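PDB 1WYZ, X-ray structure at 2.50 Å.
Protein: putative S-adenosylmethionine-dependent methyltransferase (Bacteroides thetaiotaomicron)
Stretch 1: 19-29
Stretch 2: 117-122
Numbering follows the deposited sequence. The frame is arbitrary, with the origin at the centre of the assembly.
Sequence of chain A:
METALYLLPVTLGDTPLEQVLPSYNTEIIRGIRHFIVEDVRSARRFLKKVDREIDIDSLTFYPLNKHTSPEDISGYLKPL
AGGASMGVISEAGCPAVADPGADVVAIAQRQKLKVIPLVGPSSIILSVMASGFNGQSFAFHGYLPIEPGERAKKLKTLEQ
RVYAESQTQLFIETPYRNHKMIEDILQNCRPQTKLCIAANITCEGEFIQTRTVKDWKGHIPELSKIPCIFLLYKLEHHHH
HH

Stretch 1 (19-29) QVLPSYNTEII
Stretch 2, residues 117-122: PLVGPS

The stretches run antiparallel: CA–CA distances are 5.8 Å for Val20–Pro121, 5.5 Å for Leu21–Gly120, 6.7 Å for Pro22–Val119 and 6.8 Å for Asn25–Leu118. Stretch 2 is extended, without regular structure beyond Pro117 (phi/psi −103/152 at Leu118, −63/138 at Val119, −157/170 at Gly120, −71/137 at Pro121). Opposite it, Leu21 and Pro22 are extended (−126/136, −70/142) and lead, past Ser23, into a helix that carries Asn25 and Ile28.

Leu118 (m, t) is the main bump. Its CD1 lies 3.6 Å from Ile28 CG1 (chi1 and chi2 both p), its CD2 4.3 Å from Tyr24 CE2 (chi1 t), oblique to the ring, and its CB 3.5 Å from Asn25 ND2; the hollow is thus one face of the helix.

Asn25 (m, chi2 25°) supplies the polar link. Its ND2 donates to Val119 O (3.2 Å, 143°), while one water donates to Asn25 OD1 and accepts from Val119 N, both at 2.8 Å, so the amide serves both polar backbone atoms of Val119.

Pro22 CG packs 3.8 Å from Val119 CB (chi1 t). Gly120 CA lies 4.3 Å from Leu21 CD2 (m, t); an ideal CB on Gly120 would be crowded by Pro121 CD (3.2 Å). Pro121, C-gamma endo, closes the contact: its CD is 3.9 Å from Leu21 CD2, and its CG is 4.0 Å from Val20 CB (m). The buried area totals 365 Å².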

# COMPACT_ATOMS: atom_id res chain seq x y z
N GLN A 19 7.16 5.11 15.02
CA GLN A 19 7.40 3.73 14.61
C GLN A 19 6.80 3.47 13.23
O GLN A 19 7.23 2.58 12.50
CB GLN A 19 6.78 2.76 15.62
CG GLN A 19 7.13 1.29 15.43
CD GLN A 19 6.03 0.36 15.94
OE1 GLN A 19 5.55 0.49 17.07
NE2 GLN A 19 5.63 -0.59 15.11
N VAL A 20 5.81 4.28 12.86
CA VAL A 20 5.14 4.07 11.58
C VAL A 20 4.97 5.29 10.67
O VAL A 20 4.42 5.15 9.57
CB VAL A 20 3.78 3.42 11.83
CG1 VAL A 20 3.97 2.06 12.52
CG2 VAL A 20 2.91 4.34 12.69
N LEU A 21 5.46 6.45 11.08
CA LEU A 21 5.33 7.67 10.27
C LEU A 21 6.66 8.37 10.01
O LEU A 21 7.48 8.49 10.90
CB LEU A 21 4.37 8.65 10.94
CG LEU A 21 2.96 8.12 11.18
CD1 LEU A 21 2.23 9.04 12.13
CD2 LEU A 21 2.21 7.99 9.86
N PRO A 22 6.90 8.81 8.77
CA PRO A 22 8.17 9.50 8.53
C PRO A 22 8.12 10.86 9.24
O PRO A 22 7.07 11.52 9.27
CB PRO A 22 8.20 9.63 7.00
CG PRO A 22 7.46 8.43 6.54
CD PRO A 22 6.28 8.41 7.49
N SER A 23 9.24 11.28 9.82
CA SER A 23 9.28 12.56 10.53
C SER A 23 9.02 13.74 9.59
O SER A 23 8.67 14.83 10.03
CB SER A 23 10.62 12.73 11.25
OG SER A 23 11.71 12.70 10.35
N TYR A 24 9.19 13.51 8.29
CA TYR A 24 8.95 14.54 7.28
C TYR A 24 7.50 14.98 7.38
O TYR A 24 7.17 16.17 7.21
CB TYR A 24 9.22 13.96 5.88
CG TYR A 24 8.95 14.90 4.71
CD1 TYR A 24 9.67 16.08 4.55
CD2 TYR A 24 7.99 14.58 3.75
CE1 TYR A 24 9.43 16.93 3.46
CE2 TYR A 24 7.74 15.42 2.65
CZ TYR A 24 8.46 16.60 2.51
OH TYR A 24 8.24 17.43 1.43
N ASN A 25 6.63 14.01 7.64
CA ASN A 25 5.20 14.28 7.76
C ASN A 25 4.90 15.30 8.84
O ASN A 25 3.93 16.05 8.72
CB ASN A 25 4.46 12.97 8.04
CG ASN A 25 4.65 11.95 6.95
OD1 ASN A 25 5.64 11.98 6.23
ND2 ASN A 25 3.70 11.02 6.83
N THR A 26 5.73 15.35 9.87
CA THR A 26 5.51 16.30 10.96
C THR A 26 5.87 17.71 10.50
O THR A 26 5.25 18.70 10.91
CB THR A 26 6.37 15.95 12.21
OG1 THR A 26 6.36 14.54 12.43
CG2 THR A 26 5.81 16.65 13.46
N GLU A 27 6.88 17.81 9.63
CA GLU A 27 7.31 19.11 9.12
C GLU A 27 6.19 19.80 8.35
O GLU A 27 5.91 20.98 8.57
CB GLU A 27 8.53 18.96 8.21
CG GLU A 27 9.82 18.62 8.93
CD GLU A 27 10.96 18.41 7.95
OE1 GLU A 27 11.17 19.29 7.08
OE2 GLU A 27 11.65 17.36 8.05
N ILE A 28 5.55 19.07 7.44
CA ILE A 28 4.50 19.69 6.66
C ILE A 28 3.22 19.86 7.49
O ILE A 28 2.48 20.82 7.31
CB ILE A 28 4.22 18.90 5.33
CG1 ILE A 28 3.47 17.61 5.61
CG2 ILE A 28 5.53 18.57 4.62
CD1 ILE A 28 1.95 17.76 5.67
N ILE A 29 2.97 18.96 8.43
CA ILE A 29 1.78 19.13 9.24
C ILE A 29 1.84 20.48 9.97
O ILE A 29 0.85 21.19 10.05
CB ILE A 29 1.63 18.01 10.27
CG1 ILE A 29 1.12 16.75 9.55
CG2 ILE A 29 0.69 18.46 11.39
CD1 ILE A 29 1.19 15.47 10.38
N PRO A 117 0.41 12.46 -1.57
CA PRO A 117 0.25 11.47 -0.50
C PRO A 117 1.57 11.24 0.27
O PRO A 117 2.63 11.14 -0.33
CB PRO A 117 -0.19 10.22 -1.26
CG PRO A 117 0.72 10.30 -2.48
CD PRO A 117 0.65 11.79 -2.86
N LEU A 118 1.49 11.17 1.60
CA LEU A 118 2.70 10.93 2.39
C LEU A 118 2.74 9.48 2.86
O LEU A 118 1.70 8.84 3.02
CB LEU A 118 2.75 11.89 3.58
CG LEU A 118 2.72 13.39 3.26
CD1 LEU A 118 3.02 14.18 4.53
CD2 LEU A 118 3.76 13.73 2.18
N VAL A 119 3.95 8.96 3.08
CA VAL A 119 4.11 7.58 3.50
C VAL A 119 3.50 7.27 4.86
O VAL A 119 3.61 8.03 5.81
CB VAL A 119 5.60 7.18 3.51
CG1 VAL A 119 5.74 5.73 3.93
CG2 VAL A 119 6.20 7.38 2.13
N GLY A 120 2.84 6.12 4.95
CA GLY A 120 2.22 5.74 6.20
C GLY A 120 2.03 4.25 6.27
O GLY A 120 2.21 3.54 5.27
N PRO A 121 1.66 3.72 7.44
CA PRO A 121 1.47 2.28 7.49
C PRO A 121 0.21 1.90 6.71
O PRO A 121 -0.82 2.59 6.80
CB PRO A 121 1.36 2.01 8.98
CG PRO A 121 0.60 3.20 9.47
CD PRO A 121 1.25 4.36 8.70
N SER A 122 0.31 0.83 5.93
CA SER A 122 -0.81 0.31 5.16
C SER A 122 -0.87 -1.17 5.49
O SER A 122 0.05 -1.93 5.15
CB SER A 122 -0.60 0.47 3.65
OG SER A 122 -1.55 -0.31 2.92
O HOH W 1 5.80 10.96 3.68